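Local structure of MmoQ Response regulator (Methylococcus capsulatus, 3LJX) at residues A[49-53]-A[86-90]; A[54-58]-A[191-195]; A[113-117]-A[139-143]. The protein probably makes cyclic di-GMP from GTP through a GGDEF domain not included here; this piece is mainly its all-helical HDOD domain, and the whole protein also has a response-regulator domain. All blocks are in the same frame, centred on the assembly; numbering follows the deposited sequence.

Contact 1: residues A[49-53]-A[86-90]; sequences LTGRI and FALSL
Residues 49-53 form a helical turn within helix 47-58, closed by the backbone bond from Ile53 N to Leu49 O (3.1 Å); residues 86-90 lie at the C-terminal part of helix 80-88, Phe86 and Ala87 being helical. In register, Leu49 faces Ala87 (CA to CA 7.3 Å) and Ile53 faces Phe86 (7.0 Å). Leu49 (chi1 t, chi2 p) points across: its CD1 lies 3.5 Å from Phe86 O and 3.9 Å from Phe86 CB, while its CD2 meets Ala87 CA at 3.9 Å and Leu90 CD1 at 4.0 Å. This apolar seam joins two helices of the HDOD domain, with Ile43 of helix 36-43 touching both Leu49 and Ala87. Arg52 (chi1 m, chi2 t) reaches along the outer side of the seam, and Phe86 CD1 sits over one face of its guanidinium, 3.8 Å from Arg52 NE, with the ring meeting it by its edge. The charge is answered by a salt bridge to Asp13. Arg52 NH1 comes within 3.4 Å of Ser89 OG at too poor an angle to bond; that hydroxyl (chi1 p) instead donates back to Phe86 O at 2.5 Å. Ile53 (chi1 m) lays its CG1 4.0 Å from Phe86 CB.

Contact 2: residues A[54-58]-A[191-195]; sequences LRFAN and DWGFP
Trp192 gives up the most surface to this contact, followed by Arg55 and Leu54. Residues 54-58 belong to the C-terminal part of helix 47-58, with Asn58 N bonded to Leu54 O (2.8 Å). Residues 191-195 make the turn between helices 181-191 and 196-204. The backbones come very near: Arg55 and Trp192 CA atoms are 4.3 Å apart, those of Asn58 and Gly193 5.5 Å. The indole of Trp192 (chi1 m, chi2 -11°) receives the aliphatic part of Arg55, whose CD lies 3.6 Å from Trp192 CD1. Arg55 is extended (chi1 to chi3 all t), so that its NE forms a long salt bridge to Asp191 OD2 at 3.8 Å. A water also links the two backbones, donating to Arg55 O (2.7 Å) and, more distantly, to Asp191 O (3.3 Å). Gly193 ends helix 181-191 in a Schellman motif at phi 116°, psi -10°; a CB here would clash with Asn58 ND2 and jam against the preceding carbonyl. The turn thereby offers Trp192 O to Asn58, whose ND2 donates at 2.7 Å and a nearly straight 176°, with Gly193 CA 3.7 Å from that nitrogen. Asn58 OD1 accepts from Val68 N, so one amide ties this turn of the HDOD domain to the chain leading into helix 71-78. Leu54 (chi1 m, chi2 t) points toward the turn and sets its CD1 3.8 Å from Phe194 CE2, where Thr137 of helix 132-141 touches both side chains. Pro195 then takes the N-cap position of helix 196-204.

Contact 3: residues A[113-117]-A[139-143]; sequences SLARA and GLLAD
Hydrogen bonds and charge come from one side chain. Arg116, on helix 106-125, points toward the end of helix 132-141 (chi1 and chi2 t, chi3 p) and grips Gly139 O with both NE (2.8 Å) and NH2 (3.0 Å). Arg116 NH2 also donates to Asp143 OD1 at 3.1 Å as part of a salt bridge; both acceptors lie near the guanidinium plane, and Ala142 CB covers one face, 3.6 Å from Arg116 NE. Asp143 (chi1 p, phi/psi -140/36°) lies beyond the helix, where the chain turns toward helix 144-152. A water completes this polar corner, donating to Ser113 OG (3.0 Å) and Asp143 OD2 (2.8 Å) and accepting from Arg116 NH1 (3.2 Å); Ser113 OG also bonds to Tyr109 O, and Arg116 NH1 to Gln227. Backbone proximity sets the rest. Ala117 and Gly139 have CA atoms 4.1 Å apart, and a CB on Gly139 would collide with Ala117 CA. Leu140 CA makes a CA-H...O contact of 3.6 Å (166° at the hydrogen) with Ser113 O. In van der Waals contact, Ala117 CB lies 3.4 Å from Leu140 N and Ser113 CB 3.5 Å from Leu140 O. The apolar pair is Ala117 CB and Leu140 CB, 3.8 Å apart. The CA-to-CB bond of Leu140 points away overall; its side chain (chi1 t, chi2 p) packs on Pro47 and Thr50 of helix 47-58. The arrangement is a close, glycine- and alanine-mediated helix-helix contact with an arginine holding a carbonyl at a helix's C-terminal end, in the buried centre of the all-helical HDOD domain.

Contact 3 lies nearest the middle of the chain, about 4 Å from its centre, whereas contacts 1 and 2 are partly buried and sit 14 and 13 Å out. Those two share helix 47-58 in successive turns and meet where Phe86 packs on Phe56 and Gly51 on Trp192. Contact 3 is about 17 Å from each between centres, yet touches both: Leu140 reaches Thr50, and Leu141 reaches Leu54 and Trp192. Chemistry follows place only in part. Contact 1 relies on apolar packing and on Arg52 lying against Phe86, with no hydrogen bond between its segments; contact 2 adds an amide-carbonyl bond and a long ion pair, and the most buried, contact 3, has the densest polar network.

Contact 1: residues A[49-53]-A[86-90]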
ATOM      1  N   LEU A  49      -2.960  -5.044   8.066  1.00 23.53           N
ATOM      2  CA  LEU A  49      -4.067  -4.690   8.958  1.00 24.03           C
ATOM      3  C   LEU A  49      -4.867  -3.515   8.407  1.00 23.09           C
ATOM      4  O   LEU A  49      -6.089  -3.453   8.566  1.00 20.77           O
ATOM      5  CB  LEU A  49      -3.572  -4.390  10.379  1.00 26.72           C
ATOM      6  CG  LEU A  49      -4.672  -4.161  11.424  1.00 27.81           C
ATOM      7  CD1 LEU A  49      -5.715  -5.306  11.454  1.00 23.04           C
ATOM      8  CD2 LEU A  49      -4.049  -3.969  12.778  1.00 29.74           C
ATOM      9  N   THR A  50      -4.175  -2.593   7.741  1.00 22.05           N
ATOM     10  CA  THR A  50      -4.837  -1.451   7.110  1.00 24.28           C
ATOM     11  C   THR A  50      -5.821  -1.866   6.013  1.00 22.05           C
ATOM     12  O   THR A  50      -6.953  -1.371   5.952  1.00 19.51           O
ATOM     13  CB  THR A  50      -3.819  -0.483   6.538  1.00 23.67           C
ATOM     14  OG1 THR A  50      -3.088   0.108   7.624  1.00 24.46           O
ATOM     15  CG2 THR A  50      -4.529   0.585   5.758  1.00 25.28           C
ATOM     16  N   GLY A  51      -5.384  -2.778   5.151  1.00 21.93           N
ATOM     17  CA  GLY A  51      -6.266  -3.369   4.157  1.00 23.68           C
ATOM     18  C   GLY A  51      -7.511  -4.029   4.747  1.00 24.39           C
ATOM     19  O   GLY A  51      -8.625  -3.747   4.295  1.00 22.89           O
ATOM     20  N   ARG A  52      -7.332  -4.906   5.742  1.00 23.32           N
ATOM     21  CA  ARG A  52      -8.449  -5.618   6.377  0.50 23.49           C
ATOM     22  C   ARG A  52      -9.474  -4.634   6.900  1.00 22.87           C
ATOM     23  O   ARG A  52     -10.671  -4.811   6.718  1.00 20.29           O
ATOM     24  CB  ARG A  52      -7.973  -6.468   7.563  0.50 25.59           C
ATOM     25  CG  ARG A  52      -7.435  -7.848   7.229  0.50 29.76           C
ATOM     26  CD  ARG A  52      -7.223  -8.685   8.516  0.50 31.57           C
ATOM     27  NE  ARG A  52      -8.473  -9.257   9.027  0.50 35.41           N
ATOM     28  CZ  ARG A  52      -8.550 -10.104  10.053  0.50 37.03           C
ATOM     29  NH1 ARG A  52      -7.448 -10.483  10.692  0.50 39.73           N
ATOM     30  NH2 ARG A  52      -9.728 -10.574  10.441  0.50 31.83           N
ATOM     31  N   ILE A  53      -8.982  -3.594   7.570  1.00 20.59           N
ATOM     32  CA  ILE A  53      -9.855  -2.575   8.141  1.00 20.72           C
ATOM     33  C   ILE A  53     -10.635  -1.821   7.063  1.00 21.14           C
ATOM     34  O   ILE A  53     -11.842  -1.654   7.180  1.00 23.87           O
ATOM     35  CB  ILE A  53      -9.067  -1.608   9.054  1.00 21.52           C
ATOM     36  CG1 ILE A  53      -8.644  -2.357  10.323  1.00 22.55           C
ATOM     37  CG2 ILE A  53      -9.923  -0.383   9.414  1.00 14.97           C
ATOM     38  CD1 ILE A  53      -7.529  -1.698  11.089  1.00 22.49           C
ATOM     39  N   PHE A  86     -10.023  -5.713  15.240  1.00 23.77           N
ATOM     40  CA  PHE A  86      -9.111  -6.123  14.178  1.00 23.66           C
ATOM     41  C   PHE A  86      -7.674  -6.033  14.664  1.00 28.77           C
ATOM     42  O   PHE A  86      -6.844  -6.912  14.371  1.00 30.60           O
ATOM     43  CB  PHE A  86      -9.313  -5.268  12.926  1.00 22.59           C
ATOM     44  CG  PHE A  86     -10.478  -5.707  12.097  1.00 24.76           C
ATOM     45  CD1 PHE A  86     -10.325  -6.693  11.137  1.00 25.07           C
ATOM     46  CD2 PHE A  86     -11.738  -5.163  12.302  1.00 24.12           C
ATOM     47  CE1 PHE A  86     -11.407  -7.119  10.374  1.00 28.57           C
ATOM     48  CE2 PHE A  86     -12.830  -5.588  11.551  1.00 26.58           C
ATOM     49  CZ  PHE A  86     -12.665  -6.570  10.586  1.00 27.10           C
ATOM     50  N   ALA A  87      -7.383  -4.970  15.412  1.00 25.80           N
ATOM     51  CA  ALA A  87      -6.061  -4.800  16.022  1.00 26.30           C
ATOM     52  C   ALA A  87      -5.717  -5.920  17.019  1.00 31.11           C
ATOM     53  O   ALA A  87      -4.600  -6.443  17.009  1.00 31.56           O
ATOM     54  CB  ALA A  87      -5.937  -3.430  16.671  1.00 19.71           C
ATOM     55  N   LEU A  88      -6.679  -6.306  17.857  1.00 32.58           N
ATOM     56  CA  LEU A  88      -6.449  -7.381  18.823  1.00 30.23           C
ATOM     57  C   LEU A  88      -6.357  -8.720  18.117  1.00 32.18           C
ATOM     58  O   LEU A  88      -5.883  -9.695  18.695  1.00 30.97           O
ATOM     59  CB  LEU A  88      -7.579  -7.450  19.854  1.00 34.19           C
ATOM     60  CG  LEU A  88      -7.777  -6.244  20.771  1.00 35.43           C
ATOM     61  CD1 LEU A  88      -9.135  -6.327  21.459  1.00 37.87           C
ATOM     62  CD2 LEU A  88      -6.648  -6.134  21.787  1.00 29.12           C
ATOM     63  N   SER A  89      -6.819  -8.790  16.874  1.00 30.61           N
ATOM     64  CA  SER A  89      -6.827 -10.083  16.189  1.00 33.24           C
ATOM     65  C   SER A  89      -5.412 -10.538  15.840  1.00 39.14           C
ATOM     66  O   SER A  89      -5.183 -11.717  15.607  1.00 42.46           O
ATOM     67  CB  SER A  89      -7.715 -10.067  14.941  1.00 28.50           C
ATOM     68  OG  SER A  89      -7.073  -9.384  13.883  1.00 40.50           O
ATOM     69  N   LEU A  90      -4.459  -9.609  15.810  1.00 44.02           N
ATOM     70  CA  LEU A  90      -3.075  -9.985  15.525  1.00 49.46           C
ATOM     71  C   LEU A  90      -2.553 -11.000  16.553  1.00 58.41           C
ATOM     72  O   LEU A  90      -1.683 -11.814  16.236  1.00 60.01           O
ATOM     73  CB  LEU A  90      -2.160  -8.756  15.462  1.00 39.48           C
ATOM     74  CG  LEU A  90      -2.519  -7.687  14.430  1.00 33.51           C
ATOM     75  CD1 LEU A  90      -1.606  -6.503  14.598  1.00 28.45           C
ATOM     76  CD2 LEU A  90      -2.464  -8.231  13.003  1.00 29.17           C
TER

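Contact 2: residues A[54-58]-A[191-195]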
ATOM      1  N   LEU A  54      -9.958  -1.392   6.005  1.00 23.16           N
ATOM      2  CA  LEU A  54     -10.637  -0.690   4.918  1.00 24.10           C
ATOM      3  C   LEU A  54     -11.688  -1.595   4.302  1.00 21.86           C
ATOM      4  O   LEU A  54     -12.794  -1.170   3.980  1.00 23.19           O
ATOM      5  CB  LEU A  54      -9.642  -0.270   3.833  1.00 21.56           C
ATOM      6  CG  LEU A  54      -8.662   0.836   4.206  1.00 26.32           C
ATOM      7  CD1 LEU A  54      -7.791   1.185   3.004  1.00 29.18           C
ATOM      8  CD2 LEU A  54      -9.400   2.069   4.747  1.00 25.59           C
ATOM      9  N   ARG A  55     -11.329  -2.854   4.142  1.00 15.42           N
ATOM     10  CA  ARG A  55     -12.212  -3.800   3.495  1.00 20.71           C
ATOM     11  C   ARG A  55     -13.469  -4.042   4.334  1.00 24.12           C
ATOM     12  O   ARG A  55     -14.592  -4.148   3.812  1.00 18.73           O
ATOM     13  CB  ARG A  55     -11.462  -5.102   3.290  1.00 24.31           C
ATOM     14  CG  ARG A  55     -12.323  -6.230   2.804  1.00 34.98           C
ATOM     15  CD  ARG A  55     -11.446  -7.384   2.397  1.00 46.03           C
ATOM     16  NE  ARG A  55     -12.203  -8.620   2.355  1.00 60.78           N
ATOM     17  CZ  ARG A  55     -12.158  -9.547   3.301  1.00 69.13           C
ATOM     18  NH1 ARG A  55     -11.374  -9.382   4.364  1.00 67.02           N
ATOM     19  NH2 ARG A  55     -12.893 -10.643   3.174  1.00 73.37           N
ATOM     20  N   PHE A  56     -13.269  -4.143   5.641  1.00 24.11           N
ATOM     21  CA  PHE A  56     -14.384  -4.314   6.553  1.00 27.88           C
ATOM     22  C   PHE A  56     -15.278  -3.079   6.458  1.00 26.67           C
ATOM     23  O   PHE A  56     -16.495  -3.194   6.301  1.00 22.94           O
ATOM     24  CB  PHE A  56     -13.865  -4.514   7.984  1.00 25.62           C
ATOM     25  CG  PHE A  56     -14.936  -4.466   9.040  1.00 25.18           C
ATOM     26  CD1 PHE A  56     -15.107  -3.332   9.824  1.00 25.09           C
ATOM     27  CD2 PHE A  56     -15.757  -5.564   9.267  1.00 29.68           C
ATOM     28  CE1 PHE A  56     -16.086  -3.288  10.811  1.00 24.01           C
ATOM     29  CE2 PHE A  56     -16.744  -5.525  10.257  1.00 29.39           C
ATOM     30  CZ  PHE A  56     -16.908  -4.384  11.024  1.00 23.67           C
ATOM     31  N   ALA A  57     -14.660  -1.901   6.524  1.00 19.49           N
ATOM     32  CA  ALA A  57     -15.405  -0.639   6.587  1.00 21.90           C
ATOM     33  C   ALA A  57     -16.107  -0.346   5.282  1.00 25.76           C
ATOM     34  O   ALA A  57     -17.085   0.394   5.266  1.00 25.04           O
ATOM     35  CB  ALA A  57     -14.466   0.532   6.937  1.00 21.66           C
ATOM     36  N   ASN A  58     -15.593  -0.903   4.183  1.00 25.10           N
ATOM     37  CA  ASN A  58     -16.162  -0.644   2.856  1.00 24.55           C
ATOM     38  C   ASN A  58     -17.067  -1.771   2.350  1.00 28.82           C
ATOM     39  O   ASN A  58     -17.661  -1.667   1.270  1.00 24.18           O
ATOM     40  CB  ASN A  58     -15.041  -0.331   1.843  1.00 24.42           C
ATOM     41  CG  ASN A  58     -14.348   1.004   2.144  1.00 28.94           C
ATOM     42  OD1 ASN A  58     -14.951   1.892   2.747  1.00 34.13           O
ATOM     43  ND2 ASN A  58     -13.088   1.142   1.737  1.00 20.77           N
ATOM     44  N   ASP A 191     -11.176  -4.414  -4.544  1.00 21.68           N
ATOM     45  CA  ASP A 191     -11.983  -5.166  -3.577  1.00 23.10           C
ATOM     46  C   ASP A 191     -12.123  -4.409  -2.261  1.00 27.47           C
ATOM     47  O   ASP A 191     -13.155  -4.505  -1.615  1.00 27.62           O
ATOM     48  CB  ASP A 191     -11.425  -6.570  -3.292  1.00 24.37           C
ATOM     49  CG  ASP A 191     -12.452  -7.470  -2.557  1.00 56.65           C
ATOM     50  OD1 ASP A 191     -13.551  -7.711  -3.130  1.00 62.03           O
ATOM     51  OD2 ASP A 191     -12.176  -7.940  -1.417  1.00 43.77           O
ATOM     52  N   TRP A 192     -11.091  -3.658  -1.865  1.00 23.52           N
ATOM     53  CA  TRP A 192     -11.100  -3.011  -0.551  1.00 25.51           C
ATOM     54  C   TRP A 192     -11.813  -1.658  -0.535  1.00 27.58           C
ATOM     55  O   TRP A 192     -11.863  -0.986   0.501  1.00 27.82           O
ATOM     56  CB  TRP A 192      -9.679  -2.877   0.003  1.00 24.35           C
ATOM     57  CG  TRP A 192      -9.007  -4.191   0.142  1.00 20.59           C
ATOM     58  CD1 TRP A 192      -9.591  -5.430   0.029  1.00 26.35           C
ATOM     59  CD2 TRP A 192      -7.623  -4.421   0.400  1.00 21.88           C
ATOM     60  NE1 TRP A 192      -8.647  -6.415   0.214  1.00 29.38           N
ATOM     61  CE2 TRP A 192      -7.430  -5.821   0.445  1.00 28.74           C
ATOM     62  CE3 TRP A 192      -6.522  -3.580   0.601  1.00 22.48           C
ATOM     63  CZ2 TRP A 192      -6.185  -6.396   0.680  1.00 25.67           C
ATOM     64  CZ3 TRP A 192      -5.286  -4.150   0.838  1.00 24.45           C
ATOM     65  CH2 TRP A 192      -5.126  -5.545   0.877  1.00 30.19           C
ATOM     66  N   GLY A 193     -12.357  -1.256  -1.682  1.00 26.02           N
ATOM     67  CA  GLY A 193     -13.200  -0.077  -1.724  1.00 26.67           C
ATOM     68  C   GLY A 193     -12.738   1.116  -2.542  1.00 30.08           C
ATOM     69  O   GLY A 193     -13.518   2.049  -2.737  1.00 31.25           O
ATOM     70  N   PHE A 194     -11.497   1.109  -3.027  1.00 24.49           N
ATOM     71  CA  PHE A 194     -10.990   2.261  -3.778  1.00 23.36           C
ATOM     72  C   PHE A 194     -11.704   2.404  -5.125  1.00 25.56           C
ATOM     73  O   PHE A 194     -11.861   1.439  -5.861  1.00 30.34           O
ATOM     74  CB  PHE A 194      -9.473   2.154  -3.990  1.00 24.47           C
ATOM     75  CG  PHE A 194      -8.660   2.484  -2.760  1.00 27.93           C
ATOM     76  CD1 PHE A 194      -8.263   3.792  -2.504  1.00 27.65           C
ATOM     77  CD2 PHE A 194      -8.291   1.490  -1.861  1.00 25.27           C
ATOM     78  CE1 PHE A 194      -7.512   4.099  -1.379  1.00 26.52           C
ATOM     79  CE2 PHE A 194      -7.547   1.792  -0.732  1.00 25.33           C
ATOM     80  CZ  PHE A 194      -7.159   3.104  -0.490  1.00 24.00           C
ATOM     81  N   PRO A 195     -12.144   3.615  -5.458  1.00 26.99           N
ATOM     82  CA  PRO A 195     -12.781   3.785  -6.772  1.00 29.32           C
ATOM     83  C   PRO A 195     -11.753   3.764  -7.906  1.00 28.44           C
ATOM     84  O   PRO A 195     -10.561   3.996  -7.682  1.00 26.49           O
ATOM     85  CB  PRO A 195     -13.442   5.165  -6.658  1.00 30.89           C
ATOM     86  CG  PRO A 195     -12.569   5.920  -5.692  1.00 28.63           C
ATOM     87  CD  PRO A 195     -12.069   4.876  -4.697  1.00 28.20           C
TER
HETATM   88  O   HOH W   1     -14.903  -4.026   1.129  1.00 29.75           O

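Contact 3: residues A[113-117]-A[139-143]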
ATOM      1  N   SER A 113       7.211   0.473   1.912  1.00 30.36           N
ATOM      2  CA  SER A 113       5.787   0.794   1.838  1.00 29.57           C
ATOM      3  C   SER A 113       5.441   2.008   2.714  1.00 28.46           C
ATOM      4  O   SER A 113       4.719   2.917   2.294  1.00 24.38           O
ATOM      5  CB  SER A 113       4.943  -0.429   2.224  1.00 28.98           C
ATOM      6  OG  SER A 113       4.993  -1.417   1.200  1.00 32.40           O
ATOM      7  N   LEU A 114       5.986   2.027   3.924  1.00 24.49           N
ATOM      8  CA  LEU A 114       5.779   3.137   4.835  1.00 26.39           C
ATOM      9  C   LEU A 114       6.451   4.415   4.316  1.00 29.26           C
ATOM     10  O   LEU A 114       5.842   5.493   4.316  1.00 27.40           O
ATOM     11  CB  LEU A 114       6.329   2.787   6.217  1.00 26.09           C
ATOM     12  CG  LEU A 114       6.184   3.896   7.262  1.00 29.51           C
ATOM     13  CD1 LEU A 114       4.708   4.306   7.421  1.00 25.96           C
ATOM     14  CD2 LEU A 114       6.771   3.427   8.591  1.00 29.33           C
ATOM     15  N   ALA A 115       7.704   4.294   3.878  1.00 23.13           N
ATOM     16  CA  ALA A 115       8.455   5.455   3.412  1.00 25.13           C
ATOM     17  C   ALA A 115       7.702   6.098   2.254  1.00 27.68           C
ATOM     18  O   ALA A 115       7.577   7.326   2.187  1.00 26.94           O
ATOM     19  CB  ALA A 115       9.889   5.056   2.984  1.00 19.53           C
ATOM     20  N   ARG A 116       7.191   5.260   1.350  1.00 22.57           N
ATOM     21  CA  ARG A 116       6.403   5.760   0.230  1.00 20.89           C
ATOM     22  C   ARG A 116       5.105   6.419   0.699  1.00 23.32           C
ATOM     23  O   ARG A 116       4.747   7.494   0.229  1.00 27.15           O
ATOM     24  CB  ARG A 116       6.104   4.643  -0.773  1.00 21.76           C
ATOM     25  CG  ARG A 116       5.468   5.143  -2.062  1.00 21.52           C
ATOM     26  CD  ARG A 116       5.232   3.988  -3.029  1.00 24.76           C
ATOM     27  NE  ARG A 116       4.492   2.933  -2.363  1.00 28.34           N
ATOM     28  CZ  ARG A 116       4.873   1.663  -2.307  1.00 29.30           C
ATOM     29  NH1 ARG A 116       5.980   1.272  -2.914  1.00 24.89           N
ATOM     30  NH2 ARG A 116       4.136   0.785  -1.640  1.00 31.98           N
ATOM     31  N   ALA A 117       4.396   5.778   1.624  1.00 24.31           N
ATOM     32  CA  ALA A 117       3.189   6.376   2.186  1.00 22.51           C
ATOM     33  C   ALA A 117       3.520   7.764   2.743  1.00 23.81           C
ATOM     34  O   ALA A 117       2.805   8.734   2.486  1.00 25.92           O
ATOM     35  CB  ALA A 117       2.618   5.493   3.285  1.00 19.26           C
ATOM     36  N   GLY A 139      -0.380   5.149  -0.912  1.00 26.39           N
ATOM     37  CA  GLY A 139       1.057   4.971  -0.990  1.00 26.08           C
ATOM     38  C   GLY A 139       1.465   3.709  -0.241  1.00 23.51           C
ATOM     39  O   GLY A 139       2.219   2.877  -0.748  1.00 20.82           O
ATOM     40  N   LEU A 140       0.946   3.558   0.973  1.00 22.61           N
ATOM     41  CA  LEU A 140       1.209   2.372   1.774  1.00 26.20           C
ATOM     42  C   LEU A 140       0.920   1.079   1.004  1.00 28.57           C
ATOM     43  O   LEU A 140       1.694   0.104   1.073  1.00 27.29           O
ATOM     44  CB  LEU A 140       0.355   2.412   3.041  1.00 24.66           C
ATOM     45  CG  LEU A 140       0.570   1.308   4.071  1.00 25.01           C
ATOM     46  CD1 LEU A 140       1.913   1.499   4.787  1.00 20.08           C
ATOM     47  CD2 LEU A 140      -0.582   1.273   5.085  1.00 25.62           C
ATOM     48  N   LEU A 141      -0.185   1.085   0.260  1.00 24.08           N
ATOM     49  CA  LEU A 141      -0.745  -0.132  -0.334  1.00 22.70           C
ATOM     50  C   LEU A 141      -0.367  -0.323  -1.802  1.00 24.90           C
ATOM     51  O   LEU A 141      -0.729  -1.329  -2.403  1.00 22.33           O
ATOM     52  CB  LEU A 141      -2.270  -0.096  -0.218  1.00 19.19           C
ATOM     53  CG  LEU A 141      -3.011  -0.705   0.982  1.00 27.12           C
ATOM     54  CD1 LEU A 141      -2.092  -1.146   2.137  1.00 20.97           C
ATOM     55  CD2 LEU A 141      -4.142   0.207   1.463  1.00 22.19           C
ATOM     56  N   ALA A 142       0.363   0.639  -2.367  1.00 25.10           N
ATOM     57  CA  ALA A 142       0.642   0.701  -3.811  1.00 23.87           C
ATOM     58  C   ALA A 142       1.182  -0.581  -4.475  1.00 25.36           C
ATOM     59  O   ALA A 142       1.080  -0.744  -5.702  1.00 23.01           O
ATOM     60  CB  ALA A 142       1.579   1.884  -4.109  1.00 24.94           C
ATOM     61  N   ASP A 143       1.780  -1.476  -3.691  1.00 26.11           N
ATOM     62  CA  ASP A 143       2.232  -2.755  -4.252  1.00 27.31           C
ATOM     63  C   ASP A 143       1.965  -3.929  -3.314  1.00 28.30           C
ATOM     64  O   ASP A 143       2.739  -4.894  -3.243  1.00 25.83           O
ATOM     65  CB  ASP A 143       3.700  -2.703  -4.705  1.00 28.89           C
ATOM     66  CG  ASP A 143       4.655  -2.361  -3.583  1.00 38.19           C
ATOM     67  OD1 ASP A 143       4.218  -2.237  -2.416  1.00 43.49           O
ATOM     68  OD2 ASP A 143       5.857  -2.205  -3.874  1.00 44.36           O
TER
HETATM   69  O   HOH W   2       6.691  -1.418  -1.312  1.00 42.50           O